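Local coordinates for titin (PDB 1WAA), which forms part of the giant filament that spans half a muscle sarcomere, here one immunoglobulin domain of its elastic region, probably extending and refolding under load, at residues P32-W38 against G57-L62. Sequence-based numbering, arbitrary orientation.
Sequences PDVHGQW and GKKHIL. With ZN (zinc ion), chain Z; ZN (zinc ion), chain R.
In the core of this immunoglobulin I-set beta sandwich, Trp38, the core tryptophan characteristic of immunoglobulin folds, on strand 37-40, lies against strand 59-64 of the facing sheet. Leu62 CB sits over one face of its indole, 3.6 Å from the centroid of the six-membered ring and 3° off the ring normal, a CH-pi contact. At the ring's edge, CZ2 comes 3.7 Å from His60 O. The CB of Trp38 points toward strand 59-64, and CG anti to the carbonyl carbon (chi1 -63°) carries the indole over Leu62, the two side chains running antiparallel; Phe77 meets the indole edge-to-face. Replacing Trp38 by alanine would take away the indole, and is likely to leave a gap between the sheets and Leu62 CB without its aromatic face.

Nearer the end of the sandwich, the loop before strand 37-40 runs alongside the turn between strands 51-56 and 59-64. His60 points toward that loop, and its NE2 gives a weak, bent hydrogen bond (3.0 Å, 130° at the hydrogen) to Val34 O, which lies in the plane of the imidazole. Asp33 N makes a long, weak bond of 3.4 Å to Gly57 O. Waters also bridge the two segments: Gly57 O takes bonds from two, which accept from Val34 N and, weakly, Asp33 N, and another donates to Asp33 OD1 (2.6 Å) while accepting from Gly57 N. Asp33 OD2 binds a zinc ion at 1.9 Å, and His35 ND1 binds a second; acidic side chains of neighbouring chains share both metals. The chemistry thus divides along the contact, with apolar packing joining the sheets at Trp38, while weak direct bonds and bridging waters tie the 32-36 loop to Gly57 and to His60 of strand 59-64.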
ATOM      1  N   PRO E  32      -6.132   2.633  -9.182  1.00 23.68           N
ATOM      2  CA  PRO E  32      -4.952   2.486  -8.322  1.00 23.81           C
ATOM      3  C   PRO E  32      -4.407   1.056  -8.331  1.00 24.05           C
ATOM      4  O   PRO E  32      -5.112   0.122  -8.752  1.00 25.34           O
ATOM      5  CB  PRO E  32      -5.501   2.811  -6.920  1.00 24.47           C
ATOM      6  CG  PRO E  32      -7.002   2.453  -6.988  1.00 22.24           C
ATOM      7  CD  PRO E  32      -7.398   2.676  -8.421  1.00 20.51           C
ATOM      8  N   ASP E  33      -3.164   0.889  -7.882  1.00 24.62           N
ATOM      9  CA  ASP E  33      -2.625  -0.439  -7.608  1.00 24.60           C
ATOM     10  C   ASP E  33      -2.519  -1.323  -8.847  1.00 24.46           C
ATOM     11  O   ASP E  33      -2.676  -2.528  -8.760  1.00 26.25           O
ATOM     12  CB  ASP E  33      -3.476  -1.168  -6.551  1.00 25.42           C
ATOM     13  CG  ASP E  33      -3.446  -0.488  -5.176  1.00 28.60           C
ATOM     14  OD1 ASP E  33      -2.610   0.440  -4.943  1.00 27.80           O
ATOM     15  OD2 ASP E  33      -4.254  -0.885  -4.290  1.00 34.77           O
ATOM     16  N   VAL E  34      -2.289  -0.718  -9.992  1.00 24.70           N
ATOM     17  CA  VAL E  34      -2.086  -1.463 -11.233  1.00 24.95           C
ATOM     18  C   VAL E  34      -0.585  -1.532 -11.450  1.00 25.56           C
ATOM     19  O   VAL E  34       0.088  -0.499 -11.403  1.00 27.41           O
ATOM     20  CB  VAL E  34      -2.735  -0.764 -12.404  1.00 24.01           C
ATOM     21  CG1 VAL E  34      -2.589  -1.592 -13.631  1.00 27.02           C
ATOM     22  CG2 VAL E  34      -4.225  -0.600 -12.116  1.00 27.73           C
ATOM     23  N   HIS E  35      -0.078  -2.740 -11.671  1.00 24.49           N
ATOM     24  CA  HIS E  35       1.348  -2.973 -11.883  1.00 27.25           C
ATOM     25  C   HIS E  35       1.810  -2.468 -13.243  1.00 28.39           C
ATOM     26  O   HIS E  35       1.263  -2.862 -14.280  1.00 30.62           O
ATOM     27  CB  HIS E  35       1.725  -4.458 -11.720  1.00 25.20           C
ATOM     28  CG  HIS E  35       3.204  -4.681 -11.735  1.00 35.72           C
ATOM     29  ND1 HIS E  35       3.980  -4.623 -10.591  1.00 36.69           N
ATOM     30  CD2 HIS E  35       4.066  -4.880 -12.767  1.00 40.07           C
ATOM     31  CE1 HIS E  35       5.250  -4.811 -10.917  1.00 40.48           C
ATOM     32  NE2 HIS E  35       5.330  -4.969 -12.229  1.00 40.23           N
ATOM     33  N   GLY E  36       2.798  -1.582 -13.226  1.00 29.85           N
ATOM     34  CA  GLY E  36       3.246  -0.935 -14.459  1.00 30.77           C
ATOM     35  C   GLY E  36       4.705  -1.197 -14.786  1.00 30.19           C
ATOM     36  O   GLY E  36       5.498  -1.536 -13.906  1.00 31.15           O
ATOM     37  N   GLN E  37       5.113  -1.045 -16.027  1.00 27.74           N
ATOM     38  CA  GLN E  37       6.480  -1.284 -16.538  1.00 27.01           C
ATOM     39  C   GLN E  37       6.923  -0.078 -17.371  1.00 26.27           C
ATOM     40  O   GLN E  37       6.184   0.401 -18.247  1.00 26.38           O
ATOM     41  CB  GLN E  37       6.473  -2.559 -17.420  1.00 25.37           C
ATOM     42  OE1 GLN E  37       8.736  -4.919 -19.245  1.00 38.29           O
ATOM     43  N   TRP E  38       8.122   0.381 -17.085  1.00 24.94           N
ATOM     44  CA  TRP E  38       8.721   1.495 -17.827  1.00 23.40           C
ATOM     45  C   TRP E  38       9.815   1.010 -18.779  1.00 26.07           C
ATOM     46  O   TRP E  38      10.457  -0.030 -18.550  1.00 23.49           O
ATOM     47  CB  TRP E  38       9.379   2.502 -16.879  1.00 22.37           C
ATOM     48  CG  TRP E  38       8.421   3.200 -15.917  1.00 22.82           C
ATOM     49  CD1 TRP E  38       8.004   2.749 -14.723  1.00 23.67           C
ATOM     50  CD2 TRP E  38       7.820   4.474 -16.132  1.00 23.86           C
ATOM     51  NE1 TRP E  38       7.144   3.735 -14.169  1.00 24.29           N
ATOM     52  CE2 TRP E  38       7.046   4.751 -15.008  1.00 22.10           C
ATOM     53  CE3 TRP E  38       7.865   5.408 -17.178  1.00 19.75           C
ATOM     54  CZ2 TRP E  38       6.314   5.936 -14.857  1.00 22.13           C
ATOM     55  CZ3 TRP E  38       7.121   6.596 -17.025  1.00 22.43           C
ATOM     56  CH2 TRP E  38       6.380   6.848 -15.908  1.00 22.88           C
ATOM     57  N   GLY E  57      -0.992   4.830  -5.591  1.00 22.96           N
ATOM     58  CA  GLY E  57      -2.394   4.908  -6.046  1.00 25.47           C
ATOM     59  C   GLY E  57      -2.439   4.885  -7.567  1.00 25.00           C
ATOM     60  O   GLY E  57      -1.833   4.010  -8.184  1.00 27.67           O
ATOM     61  N   LYS E  58      -3.114   5.867  -8.157  1.00 24.39           N
ATOM     62  CA  LYS E  58      -3.236   6.002  -9.617  1.00 24.64           C
ATOM     63  C   LYS E  58      -1.991   6.543 -10.313  1.00 24.60           C
ATOM     64  O   LYS E  58      -1.870   6.504 -11.556  1.00 24.50           O
ATOM     65  CB  LYS E  58      -4.434   6.907  -9.962  1.00 24.44           C
ATOM     66  CG  LYS E  58      -5.744   6.360  -9.489  1.00 23.05           C
ATOM     67  CD  LYS E  58      -6.910   7.033 -10.138  1.00 26.39           C
ATOM     68  CE  LYS E  58      -7.158   8.401  -9.576  1.00 35.63           C
ATOM     69  NZ  LYS E  58      -8.482   8.895 -10.076  1.00 45.02           N
ATOM     70  N   LYS E  59      -1.065   7.036  -9.501  1.00 24.69           N
ATOM     71  CA  LYS E  59       0.150   7.681  -9.963  1.00 26.01           C
ATOM     72  C   LYS E  59       1.345   6.744 -10.159  1.00 28.13           C
ATOM     73  O   LYS E  59       1.654   5.909  -9.306  1.00 28.63           O
ATOM     74  CB  LYS E  59       0.547   8.770  -8.963  1.00 26.79           C
ATOM     75  CG  LYS E  59       0.089  10.125  -9.397  1.00 35.15           C
ATOM     76  CD  LYS E  59       0.847  10.580 -10.634  1.00 34.55           C
ATOM     77  CE  LYS E  59      -0.103  11.360 -11.520  1.00 38.43           C
ATOM     78  NZ  LYS E  59      -0.881  12.432 -10.806  1.00 32.60           N
ATOM     79  N   HIS E  60       2.009   6.886 -11.303  1.00 27.96           N
ATOM     80  CA  HIS E  60       3.249   6.192 -11.574  1.00 26.18           C
ATOM     81  C   HIS E  60       4.312   7.204 -11.962  1.00 26.37           C
ATOM     82  O   HIS E  60       4.076   8.060 -12.800  1.00 26.18           O
ATOM     83  CB  HIS E  60       3.050   5.223 -12.693  1.00 26.40           C
ATOM     84  CG  HIS E  60       2.336   3.985 -12.283  1.00 26.45           C
ATOM     85  ND1 HIS E  60       0.964   3.931 -12.148  1.00 32.66           N
ATOM     86  CD2 HIS E  60       2.797   2.754 -11.973  1.00 22.61           C
ATOM     87  CE1 HIS E  60       0.611   2.712 -11.790  1.00 27.30           C
ATOM     88  NE2 HIS E  60       1.703   1.979 -11.692  1.00 30.82           N
ATOM     89  N   ILE E  61       5.473   7.114 -11.325  1.00 25.63           N
ATOM     90  CA  ILE E  61       6.532   8.084 -11.548  1.00 25.22           C
ATOM     91  C   ILE E  61       7.831   7.404 -11.906  1.00 25.57           C
ATOM     92  O   ILE E  61       8.131   6.336 -11.381  1.00 25.53           O
ATOM     93  CB  ILE E  61       6.669   8.975 -10.301  1.00 25.61           C
ATOM     94  CG1 ILE E  61       5.442   9.892 -10.184  1.00 23.05           C
ATOM     95  CG2 ILE E  61       8.010   9.782 -10.286  1.00 23.64           C
ATOM     96  CD1 ILE E  61       5.085  10.259  -8.774  1.00 24.95           C
ATOM     97  N   LEU E  62       8.601   8.024 -12.799  1.00 25.28           N
ATOM     98  CA  LEU E  62       9.935   7.548 -13.110  1.00 24.30           C
ATOM     99  C   LEU E  62      10.889   8.708 -12.891  1.00 25.44           C
ATOM    100  O   LEU E  62      10.662   9.795 -13.444  1.00 25.00           O
ATOM    101  CB  LEU E  62      10.025   7.139 -14.576  1.00 26.56           C
ATOM    102  CG  LEU E  62      11.432   6.764 -15.057  1.00 24.70           C
ATOM    103  CD1 LEU E  62      11.909   5.489 -14.385  1.00 22.09           C
ATOM    104  CD2 LEU E  62      11.441   6.596 -16.535  1.00 23.63           C
TER
HETATM  105 ZN    ZN Z1090       3.369  -4.371  -8.547  0.50 18.28          ZN
HETATM  106 ZN    ZN R1091      -4.407   0.402  -2.842  0.80 27.00          ZN
HETATM  107  O   HOH W   1      -0.225   2.026  -7.214  1.00 28.23           O
HETATM  108  O   HOH W   2      -1.399   2.500  -3.907  1.00 40.67           O
HETATM  109  O   HOH W   3      -2.784   0.133  -1.630  1.00 28.19           O
HETATM  110  O   HOH W   4      -2.173   2.319 -10.674  1.00 14.04           O
HETATM  111  O   HOH W   5       1.787  -5.626  -8.569  1.00 22.58           O
HETATM  112  O   HOH W   6       1.704  -2.990  -8.522  1.00 24.92           O
HETATM  113  O   HOH W   7       4.594  -2.647  -8.537  1.00 27.73           O